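Local atomic coordinates of ABC transporter sugar binding protein (Xanthomonas axonopodis pv. citri, PDB entry 3UOR), a protein that probably binds maltose or related sugars in the periplasm and hands them to an ABC transporter for uptake into the cell. Residues E72-A77 with D85-G90; W35-E40 with T68-K73; T92-F97 with S304-K309; Y136-Y141 with A316-I321. All coordinates share one frame; numbering follows the deposited sequence.

Contact 1: residues E72-A77 with D85-G90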
# COMPACT_ATOMS: atom_id res chain seq x y z
N GLU A 72 -6.32 -18.46 -4.25
CA GLU A 72 -6.91 -19.78 -4.42
C GLU A 72 -5.86 -20.86 -4.30
O GLU A 72 -6.06 -21.87 -3.63
CB GLU A 72 -7.59 -19.92 -5.77
CG GLU A 72 -9.02 -19.45 -5.81
CD GLU A 72 -9.70 -19.81 -7.12
OE1 GLU A 72 -9.64 -20.99 -7.51
OE2 GLU A 72 -10.30 -18.90 -7.75
N LYS A 73 -4.73 -20.67 -4.99
CA LYS A 73 -3.70 -21.69 -4.98
C LYS A 73 -3.27 -22.00 -3.54
O LYS A 73 -2.94 -23.14 -3.21
CB LYS A 73 -2.51 -21.29 -5.85
CG LYS A 73 -1.40 -22.33 -5.87
CD LYS A 73 -0.51 -22.22 -7.10
CE LYS A 73 0.26 -23.52 -7.31
NZ LYS A 73 1.02 -23.54 -8.60
N LEU A 74 -3.29 -20.97 -2.69
CA LEU A 74 -2.83 -21.10 -1.31
C LEU A 74 -3.85 -21.80 -0.43
O LEU A 74 -3.51 -22.77 0.25
CB LEU A 74 -2.49 -19.73 -0.72
CG LEU A 74 -1.09 -19.21 -1.08
CD1 LEU A 74 -0.97 -17.74 -0.72
CD2 LEU A 74 0.00 -20.04 -0.40
N LEU A 75 -5.08 -21.31 -0.42
CA LEU A 75 -6.16 -22.01 0.27
C LEU A 75 -6.20 -23.46 -0.19
O LEU A 75 -6.37 -24.38 0.62
CB LEU A 75 -7.51 -21.34 -0.01
CG LEU A 75 -7.70 -19.95 0.60
CD1 LEU A 75 -9.11 -19.46 0.34
CD2 LEU A 75 -7.41 -19.99 2.09
N THR A 76 -6.04 -23.66 -1.49
CA THR A 76 -6.01 -24.99 -2.08
C THR A 76 -4.83 -25.83 -1.60
O THR A 76 -5.01 -26.95 -1.12
CB THR A 76 -6.00 -24.91 -3.62
OG1 THR A 76 -7.31 -24.55 -4.09
CG2 THR A 76 -5.58 -26.25 -4.22
N ALA A 77 -3.62 -25.28 -1.72
CA ALA A 77 -2.43 -25.97 -1.26
C ALA A 77 -2.53 -26.27 0.23
O ALA A 77 -2.04 -27.30 0.70
CB ALA A 77 -1.18 -25.15 -1.55
N ASP A 85 7.48 -23.48 1.78
CA ASP A 85 8.12 -23.13 3.04
C ASP A 85 8.05 -21.64 3.28
O ASP A 85 7.62 -21.18 4.34
CB ASP A 85 9.58 -23.56 3.02
CG ASP A 85 9.74 -25.02 2.65
OD1 ASP A 85 10.26 -25.31 1.55
OD2 ASP A 85 9.32 -25.87 3.46
N VAL A 86 8.48 -20.87 2.28
CA VAL A 86 8.44 -19.43 2.38
C VAL A 86 7.47 -18.87 1.34
O VAL A 86 7.33 -19.41 0.23
CB VAL A 86 9.84 -18.84 2.21
CG1 VAL A 86 9.79 -17.31 2.27
CG2 VAL A 86 10.75 -19.39 3.30
N CYS A 87 6.78 -17.81 1.70
CA CYS A 87 5.77 -17.26 0.81
C CYS A 87 5.63 -15.75 0.95
O CYS A 87 5.62 -15.21 2.06
CB CYS A 87 4.42 -17.93 1.08
SG CYS A 87 3.14 -17.54 -0.13
N GLN A 88 5.53 -15.09 -0.19
CA GLN A 88 5.18 -13.67 -0.24
C GLN A 88 3.67 -13.55 -0.02
O GLN A 88 2.88 -14.20 -0.71
CB GLN A 88 5.53 -13.11 -1.62
CG GLN A 88 5.01 -11.71 -1.84
CD GLN A 88 5.13 -11.25 -3.27
OE1 GLN A 88 5.65 -11.96 -4.13
NE2 GLN A 88 4.66 -10.03 -3.54
N LEU A 89 3.27 -12.73 0.95
CA LEU A 89 1.85 -12.54 1.25
C LEU A 89 1.52 -11.06 1.26
O LEU A 89 2.12 -10.29 2.02
CB LEU A 89 1.50 -13.13 2.62
CG LEU A 89 0.35 -14.12 2.72
CD1 LEU A 89 0.49 -15.22 1.69
CD2 LEU A 89 0.29 -14.71 4.10
N GLY A 90 0.58 -10.65 0.41
CA GLY A 90 0.04 -9.30 0.52
C GLY A 90 -0.33 -9.07 1.97
O GLY A 90 -0.92 -9.94 2.62
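Leu74 of helix 67-79 points its forked end at Cys87 and Leu89 on strand 86-90, and the two residues receive the fork differently. One branch, CD2, meets the thiol, with Leu74 CD2 lying 4.0 Å from Cys87 SG. The other turns to the second leucine, methyl against methyl, Leu74 CD1 to Leu89 CD1 at 3.8 Å. Cys87 SG also remains 4.2 Å from Leu74 CD1, so the sulfur faces both branches of the fork. The two leucine side chains are neither parallel nor perpendicular to each other, and of Leu89 the CD1 methyl does the touching.

Cys87 carries SG anti to the backbone N (chi1 -171°), a setting that projects the sulfur from the strand toward the helix. Leu89 instead sits at chi1 -127°, well away from a staggered value; its CB does not aim straight at the helix, yet CD1 reaches Leu74. The backbones stay well separated, 9.7 Å between the CA atoms of Leu74 and Cys87, and the meeting is wholly apolar and buried.

Phe308 touches both Leu74 and Cys87, while Trp35 of strand 30-36 and Phe97 of helix 94-99 also pack on Leu74. Leu89 leans on Leu94 of that same short helix, so helices 67-79 and 94-99 share one face of the sheet; on the other face Val86 meets helix 314-324.

Contact 2: residues W35-E40 with T68-K73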
# COMPACT_ATOMS: atom_id res chain seq x y z
N TRP A 35 7.23 -19.29 -2.77
CA TRP A 35 6.25 -18.78 -3.72
C TRP A 35 6.19 -17.26 -3.67
O TRP A 35 6.09 -16.68 -2.59
CB TRP A 35 4.86 -19.32 -3.40
CG TRP A 35 4.68 -20.77 -3.64
CD1 TRP A 35 5.64 -21.67 -4.01
CD2 TRP A 35 3.46 -21.50 -3.51
NE1 TRP A 35 5.08 -22.92 -4.12
CE2 TRP A 35 3.74 -22.84 -3.82
CE3 TRP A 35 2.15 -21.15 -3.17
CZ2 TRP A 35 2.76 -23.83 -3.80
CZ3 TRP A 35 1.18 -22.12 -3.15
CH2 TRP A 35 1.50 -23.45 -3.46
N ALA A 36 6.23 -16.63 -4.83
CA ALA A 36 6.17 -15.18 -4.93
C ALA A 36 5.32 -14.84 -6.15
O ALA A 36 5.04 -15.72 -6.96
CB ALA A 36 7.56 -14.61 -5.05
N MET A 37 4.91 -13.58 -6.29
CA MET A 37 3.93 -13.22 -7.32
C MET A 37 4.42 -12.20 -8.35
O MET A 37 4.88 -11.11 -7.98
CB MET A 37 2.67 -12.66 -6.69
CG MET A 37 1.82 -13.67 -5.96
SD MET A 37 2.47 -13.98 -4.32
CE MET A 37 1.12 -14.86 -3.55
N GLY A 38 4.30 -12.53 -9.63
CA GLY A 38 4.55 -11.58 -10.70
C GLY A 38 5.97 -11.04 -10.77
O GLY A 38 6.94 -11.77 -10.54
N LYS A 39 6.10 -9.76 -11.09
CA LYS A 39 7.40 -9.14 -11.28
C LYS A 39 8.29 -9.35 -10.06
O LYS A 39 9.51 -9.47 -10.18
CB LYS A 39 7.26 -7.65 -11.60
N GLU A 40 7.69 -9.39 -8.88
CA GLU A 40 8.48 -9.59 -7.68
C GLU A 40 9.14 -10.97 -7.69
O GLU A 40 10.31 -11.11 -7.34
CB GLU A 40 7.64 -9.38 -6.43
CG GLU A 40 7.54 -7.92 -6.04
CD GLU A 40 6.52 -7.17 -6.87
OE1 GLU A 40 5.77 -7.81 -7.64
OE2 GLU A 40 6.47 -5.93 -6.75
N THR A 68 -3.68 -12.99 -9.23
CA THR A 68 -5.10 -13.27 -9.39
C THR A 68 -5.45 -14.72 -9.06
O THR A 68 -6.63 -15.04 -8.85
CB THR A 68 -5.58 -12.94 -10.82
OG1 THR A 68 -4.81 -13.70 -11.76
CG2 THR A 68 -5.40 -11.47 -11.10
N ALA A 69 -4.45 -15.59 -9.00
CA ALA A 69 -4.66 -17.00 -8.70
C ALA A 69 -4.00 -17.41 -7.39
O ALA A 69 -4.15 -18.54 -6.93
CB ALA A 69 -4.12 -17.85 -9.82
N ALA A 70 -3.27 -16.47 -6.79
CA ALA A 70 -2.46 -16.78 -5.63
C ALA A 70 -3.31 -17.17 -4.42
O ALA A 70 -2.99 -18.13 -3.72
CB ALA A 70 -1.58 -15.61 -5.29
N HIS A 71 -4.37 -16.41 -4.16
CA HIS A 71 -5.21 -16.68 -3.00
C HIS A 71 -5.90 -18.04 -3.06
O HIS A 71 -6.07 -18.70 -2.04
CB HIS A 71 -6.25 -15.58 -2.81
CG HIS A 71 -6.86 -15.59 -1.44
ND1 HIS A 71 -7.87 -16.46 -1.09
CD2 HIS A 71 -6.60 -14.84 -0.34
CE1 HIS A 71 -8.20 -16.25 0.18
NE2 HIS A 71 -7.45 -15.27 0.65
N GLU A 72 -6.32 -18.46 -4.25
CA GLU A 72 -6.91 -19.78 -4.42
C GLU A 72 -5.86 -20.86 -4.30
O GLU A 72 -6.06 -21.87 -3.63
CB GLU A 72 -7.59 -19.92 -5.77
CG GLU A 72 -9.02 -19.45 -5.81
CD GLU A 72 -9.70 -19.81 -7.12
OE1 GLU A 72 -9.64 -20.99 -7.51
OE2 GLU A 72 -10.30 -18.90 -7.75
N LYS A 73 -4.73 -20.67 -4.99
CA LYS A 73 -3.70 -21.69 -4.98
C LYS A 73 -3.27 -22.00 -3.54
O LYS A 73 -2.94 -23.14 -3.21
CB LYS A 73 -2.51 -21.29 -5.85
CG LYS A 73 -1.40 -22.33 -5.87
CD LYS A 73 -0.51 -22.22 -7.10
CE LYS A 73 0.26 -23.52 -7.31
NZ LYS A 73 1.02 -23.54 -8.60
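Met37, whose methyl reaches Ala70 of helix 67-79, has its backbone held by a side chain of the adjoining strand: Met37 N is hydrogen-bonded to Gln88 OE1. Beyond this fixed main chain the thioether turns toward the helix. Its chain bends at chi2 (81°), which swings CE round to the alanine, so that Met37 CE comes to 3.3 Å from Ala70 CB. So close an approach is tighter than normal van der Waals contact, and the exact placement of the methyl is doubtful; the looser approach of Met37 CG to Ala70 CB, 4.0 Å, supports the same packing.

Segments 35-40 and 68-73 belong to the opening beta-alpha-beta-alpha part of a periplasmic-binding-protein lobe, in which strand 30-36 is flanked by parallel strands 58-64 and 86-90 and helix 67-79 packs on one face of them.

One helical turn on from Ala70, the side chains of Lys73 and Trp35 cross at about a right angle, the aliphatic lysine stem meeting the six-membered ring. Lys73 CG is 3.8 Å from Trp35 CZ3, and Lys73 CE is 4.0 Å from Trp35 CH2. The stretched chain carries Lys73 NZ on to 5.4 Å from the centroid of that Trp35 ring, 22° off the normal, a long cation-pi approach that is at most weakly attractive. Ile65 touches both the indole and the lysine stem, and Leu74 and Ala77 of the same helix also pack on Trp35.

Contact 3: residues T92-F97 with S304-K309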
# COMPACT_ATOMS: atom_id res chain seq x y z
N THR A 92 -2.57 -7.59 3.61
CA THR A 92 -3.96 -7.62 4.07
C THR A 92 -4.47 -9.07 4.11
O THR A 92 -5.53 -9.35 4.65
CB THR A 92 -4.92 -6.72 3.24
OG1 THR A 92 -4.82 -7.07 1.86
CG2 THR A 92 -4.57 -5.26 3.40
N TRP A 93 -3.68 -9.98 3.54
CA TRP A 93 -3.97 -11.40 3.60
C TRP A 93 -3.53 -12.05 4.91
O TRP A 93 -4.00 -13.13 5.24
CB TRP A 93 -3.29 -12.14 2.44
CG TRP A 93 -3.83 -11.78 1.11
CD1 TRP A 93 -4.75 -10.81 0.84
CD2 TRP A 93 -3.48 -12.37 -0.15
NE1 TRP A 93 -5.00 -10.76 -0.51
CE2 TRP A 93 -4.23 -11.71 -1.14
CE3 TRP A 93 -2.61 -13.39 -0.53
CZ2 TRP A 93 -4.14 -12.04 -2.48
CZ3 TRP A 93 -2.52 -13.71 -1.85
CH2 TRP A 93 -3.29 -13.05 -2.81
N LEU A 94 -2.62 -11.42 5.64
CA LEU A 94 -2.09 -12.02 6.87
C LEU A 94 -3.16 -12.45 7.88
O LEU A 94 -3.10 -13.57 8.39
CB LEU A 94 -1.12 -11.07 7.57
CG LEU A 94 0.36 -11.43 7.60
CD1 LEU A 94 0.85 -11.76 6.22
CD2 LEU A 94 1.13 -10.26 8.18
N PRO A 95 -4.13 -11.56 8.18
CA PRO A 95 -5.09 -11.91 9.23
C PRO A 95 -5.82 -13.20 8.90
O PRO A 95 -6.07 -14.01 9.79
CB PRO A 95 -6.06 -10.73 9.21
CG PRO A 95 -5.23 -9.59 8.78
CD PRO A 95 -4.32 -10.17 7.73
N GLU A 96 -6.13 -13.41 7.63
CA GLU A 96 -6.80 -14.63 7.23
C GLU A 96 -5.92 -15.86 7.43
O GLU A 96 -6.35 -16.83 8.06
CB GLU A 96 -7.26 -14.56 5.77
CG GLU A 96 -7.95 -15.85 5.33
CD GLU A 96 -8.62 -15.73 3.97
OE1 GLU A 96 -8.56 -14.63 3.37
OE2 GLU A 96 -9.21 -16.72 3.50
N PHE A 97 -4.70 -15.84 6.90
CA PHE A 97 -3.84 -17.01 7.06
C PHE A 97 -3.40 -17.22 8.51
O PHE A 97 -3.15 -18.35 8.93
CB PHE A 97 -2.68 -16.98 6.07
CG PHE A 97 -3.13 -17.20 4.65
CD1 PHE A 97 -3.14 -18.48 4.11
CD2 PHE A 97 -3.61 -16.16 3.89
CE1 PHE A 97 -3.59 -18.70 2.80
CE2 PHE A 97 -4.07 -16.37 2.58
CZ PHE A 97 -4.06 -17.64 2.04
N SER A 304 4.51 -9.03 2.78
CA SER A 304 5.31 -9.56 3.86
C SER A 304 5.84 -10.91 3.42
O SER A 304 5.35 -11.46 2.46
CB SER A 304 4.46 -9.80 5.11
OG SER A 304 3.89 -8.58 5.57
N LEU A 305 6.83 -11.42 4.13
CA LEU A 305 7.28 -12.79 3.94
C LEU A 305 6.86 -13.58 5.16
O LEU A 305 7.01 -13.11 6.28
CB LEU A 305 8.81 -12.84 3.79
CG LEU A 305 9.28 -12.27 2.45
CD1 LEU A 305 10.71 -11.77 2.57
CD2 LEU A 305 9.15 -13.30 1.33
N VAL A 306 6.35 -14.78 4.94
CA VAL A 306 5.94 -15.67 6.03
C VAL A 306 6.53 -17.06 5.85
O VAL A 306 6.93 -17.45 4.75
CB VAL A 306 4.40 -15.86 6.06
CG1 VAL A 306 3.71 -14.53 6.18
CG2 VAL A 306 3.94 -16.57 4.79
N ILE A 307 6.59 -17.79 6.95
CA ILE A 307 6.97 -19.20 6.92
C ILE A 307 5.69 -19.96 7.28
O ILE A 307 5.06 -19.69 8.31
CB ILE A 307 8.08 -19.49 7.95
CG1 ILE A 307 9.33 -18.65 7.66
CG2 ILE A 307 8.43 -20.98 7.97
CD1 ILE A 307 10.49 -18.93 8.63
N PHE A 308 5.27 -20.88 6.42
CA PHE A 308 4.12 -21.70 6.77
C PHE A 308 4.51 -22.72 7.83
O PHE A 308 5.60 -23.30 7.77
CB PHE A 308 3.53 -22.38 5.55
CG PHE A 308 2.83 -21.43 4.62
CD1 PHE A 308 3.34 -21.16 3.37
CD2 PHE A 308 1.69 -20.78 5.03
CE1 PHE A 308 2.71 -20.27 2.52
CE2 PHE A 308 1.03 -19.89 4.19
CZ PHE A 308 1.55 -19.63 2.93
N LYS A 309 3.65 -22.94 8.82
CA LYS A 309 4.06 -23.77 9.95
C LYS A 309 4.09 -25.26 9.64
O LYS A 309 4.58 -26.05 10.45
CB LYS A 309 3.26 -23.44 11.22
CG LYS A 309 1.85 -23.89 11.24
CD LYS A 309 1.05 -23.08 12.25
CE LYS A 309 1.53 -23.29 13.66
NZ LYS A 309 0.74 -22.44 14.60
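Leu94 adopts chi1 -111°, off the usual staggered settings, and together with chi2 51° this turns its fork so that one methyl faces Val306 and the other Ser304 on strand 303-307. Val306 sets CG1 anti to its carbonyl carbon and facing the leucine; Leu94 CD1 and Val306 CG1 are 4.0 Å apart, the two side chains lying alongside and running opposite ways. The second branch ends by a hydroxyl, Leu94 CD2 standing 4.2 Å from Ser304 OG. This is only packing: the polar need of that buried oxygen is met elsewhere, in a hydrogen bond with Asn129 OD1.

A turn further along the helix, Phe97 reaches Phe308 in a looser meeting of rings. Phe97 CD1 approaches Phe308 CE2 at 4.4 Å, coming at the edge of the Phe308 ring close to its plane, and the two ring planes are inclined by about 60°. Each ring is also bordered within its own segment. The carbonyl oxygen of Trp93 lies in plane at the edge of Phe97, while Val306 CG2 sits 4.3 Å above one face of Phe308, offset toward the rim. Leu74 of helix 67-79 touches both phenylalanines.

Strand 303-307 comes from more than 200 residues later in the chain than helix 94-99, yet it pairs with 86-90, the strand just before that helix. It lies between 86-90 and 134-150, antiparallel to both, the late strand characteristic of the type II periplasmic binding protein fold.

Contact 4: residues Y136-Y141 with A316-I321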
# COMPACT_ATOMS: atom_id res chain seq x y z
N TYR A 136 3.32 -12.43 12.74
CA TYR A 136 3.18 -13.56 11.80
C TYR A 136 3.90 -13.40 10.48
O TYR A 136 3.76 -14.23 9.59
CB TYR A 136 1.70 -13.84 11.53
CG TYR A 136 1.01 -14.54 12.68
CD1 TYR A 136 1.27 -15.87 12.95
CD2 TYR A 136 0.11 -13.87 13.48
CE1 TYR A 136 0.63 -16.53 14.00
CE2 TYR A 136 -0.54 -14.51 14.53
CZ TYR A 136 -0.27 -15.84 14.79
OH TYR A 136 -0.90 -16.47 15.84
N GLY A 137 4.64 -12.32 10.31
CA GLY A 137 5.39 -12.13 9.09
C GLY A 137 6.51 -11.12 9.30
O GLY A 137 6.65 -10.54 10.39
N VAL A 138 7.31 -10.90 8.27
CA VAL A 138 8.27 -9.80 8.27
C VAL A 138 8.00 -8.97 7.03
O VAL A 138 7.84 -9.52 5.94
CB VAL A 138 9.74 -10.33 8.24
CG1 VAL A 138 10.73 -9.18 8.15
CG2 VAL A 138 10.02 -11.18 9.47
N PRO A 139 7.89 -7.64 7.19
CA PRO A 139 7.58 -6.81 6.02
C PRO A 139 8.65 -7.01 4.97
O PRO A 139 9.83 -6.98 5.32
CB PRO A 139 7.64 -5.38 6.57
CG PRO A 139 7.40 -5.52 8.03
CD PRO A 139 8.04 -6.83 8.42
N TRP A 140 8.27 -7.18 3.71
CA TRP A 140 9.26 -7.32 2.65
C TRP A 140 9.45 -6.00 1.89
O TRP A 140 10.56 -5.49 1.78
CB TRP A 140 8.85 -8.44 1.71
CG TRP A 140 9.82 -8.75 0.64
CD1 TRP A 140 11.12 -8.38 0.58
CD2 TRP A 140 9.56 -9.53 -0.54
NE1 TRP A 140 11.70 -8.85 -0.59
CE2 TRP A 140 10.76 -9.56 -1.29
CE3 TRP A 140 8.42 -10.17 -1.05
CZ2 TRP A 140 10.85 -10.23 -2.50
CZ3 TRP A 140 8.52 -10.83 -2.25
CH2 TRP A 140 9.73 -10.86 -2.97
N TYR A 141 8.37 -5.45 1.34
CA TYR A 141 8.47 -4.14 0.70
C TYR A 141 7.13 -3.43 0.90
O TYR A 141 6.14 -4.06 1.25
CB TYR A 141 8.79 -4.26 -0.78
CG TYR A 141 7.71 -4.94 -1.60
CD1 TYR A 141 6.63 -4.22 -2.09
CD2 TYR A 141 7.78 -6.30 -1.85
CE1 TYR A 141 5.64 -4.85 -2.83
CE2 TYR A 141 6.82 -6.93 -2.58
CZ TYR A 141 5.75 -6.21 -3.06
OH TYR A 141 4.80 -6.88 -3.79
N ALA A 316 16.19 -22.94 7.58
CA ALA A 316 16.73 -22.58 6.27
C ALA A 316 15.82 -21.48 5.75
O ALA A 316 16.28 -20.49 5.19
CB ALA A 316 16.72 -23.76 5.31
N SER A 317 14.53 -21.69 5.95
CA SER A 317 13.51 -20.75 5.51
C SER A 317 13.72 -19.38 6.14
O SER A 317 13.67 -18.37 5.46
CB SER A 317 12.12 -21.28 5.85
OG SER A 317 11.76 -22.32 4.96
N TRP A 318 13.98 -19.36 7.45
CA TRP A 318 14.25 -18.10 8.11
C TRP A 318 15.47 -17.40 7.52
O TRP A 318 15.47 -16.19 7.34
CB TRP A 318 14.46 -18.27 9.61
CG TRP A 318 15.00 -17.01 10.18
CD1 TRP A 318 16.27 -16.78 10.62
CD2 TRP A 318 14.30 -15.76 10.30
NE1 TRP A 318 16.40 -15.47 11.03
CE2 TRP A 318 15.20 -14.83 10.85
CE3 TRP A 318 12.99 -15.35 10.02
CZ2 TRP A 318 14.84 -13.51 11.12
CZ3 TRP A 318 12.64 -14.05 10.28
CH2 TRP A 318 13.55 -13.14 10.83
N LYS A 319 16.53 -18.16 7.23
CA LYS A 319 17.74 -17.54 6.68
C LYS A 319 17.46 -16.82 5.37
O LYS A 319 18.00 -15.76 5.10
CB LYS A 319 18.85 -18.59 6.47
CG LYS A 319 19.47 -19.13 7.76
CD LYS A 319 20.51 -20.20 7.43
CE LYS A 319 21.20 -20.76 8.68
NZ LYS A 319 22.34 -19.92 9.11
N LEU A 320 16.60 -17.42 4.54
CA LEU A 320 16.23 -16.78 3.29
C LEU A 320 15.53 -15.44 3.56
O LEU A 320 15.77 -14.45 2.87
CB LEU A 320 15.35 -17.70 2.45
CG LEU A 320 14.65 -17.01 1.30
CD1 LEU A 320 15.65 -16.41 0.34
CD2 LEU A 320 13.74 -17.99 0.58
N ILE A 321 14.67 -15.41 4.57
CA ILE A 321 13.89 -14.20 4.83
C ILE A 321 14.79 -13.12 5.39
O ILE A 321 14.65 -11.93 5.06
CB ILE A 321 12.74 -14.46 5.82
CG1 ILE A 321 11.62 -15.26 5.13
CG2 ILE A 321 12.16 -13.15 6.29
CD1 ILE A 321 10.45 -15.51 6.04
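In the alpha/beta lobe, helix 314-324 packs on the sheet, where Val138 of the long strand 134-150 meets Trp318 and Ile321. Val138 is the shared partner, and different parts of it serve the two helix residues. Its CG2 methyl comes to the edge of the indole, near the ring plane, with Val138 CG2 4.0 Å from Trp318 CZ3; valine and tryptophan side chains cross at about a right angle. The branch point itself faces the isoleucine, Val138 CB lying 4.2 Å from Ile321 CG2.

Trp318 extends CG anti to its backbone N (chi1 168°), and the far corner of the six-membered ring thus reaches over to the strand although CB does not aim there. In Ile321, chi1 -73° leaves the short branch CG2 opposite the backbone N, where it meets Val138. Helix and strand come to 7.9 Å between the CA atoms of Val138 and Ile321.

Tyr109 lies against the indole with ring planes at about 30°, and Ile321 packs further on Val86, Leu305 and Ile307 of the neighbouring strands. Just beyond Val138, Trp140 and Tyr141 both face Ser303 in a classic beta bulge. Helix 314-324 thus covers the sheet face formed by strands 86-90, 303-307 and 134-150, as in one alpha/beta lobe of a type II periplasmic binding protein.

In the fold
All four contacts build one alpha/beta lobe around a shared sheet. Contacts 1 and 2 both use helix 67-79, with centres 8 Å apart, and Leu74 CD2 packs 3.6 Å from Trp35 CZ3. Contact 3 lies equally close to contact 1, joined through the antiparallel strands: Leu89 O bonds to Ser304 N at 2.8 Å. Contact 4 covers the other face of the sheet, about 14 Å from contact 1 between centres, and is tied to contact 3 by Leu305 N to Val138 O at 2.8 Å. In the chain, contacts 3 and 4 interleave, as expected where strands and helices from distant parts of the sequence complete a lobe.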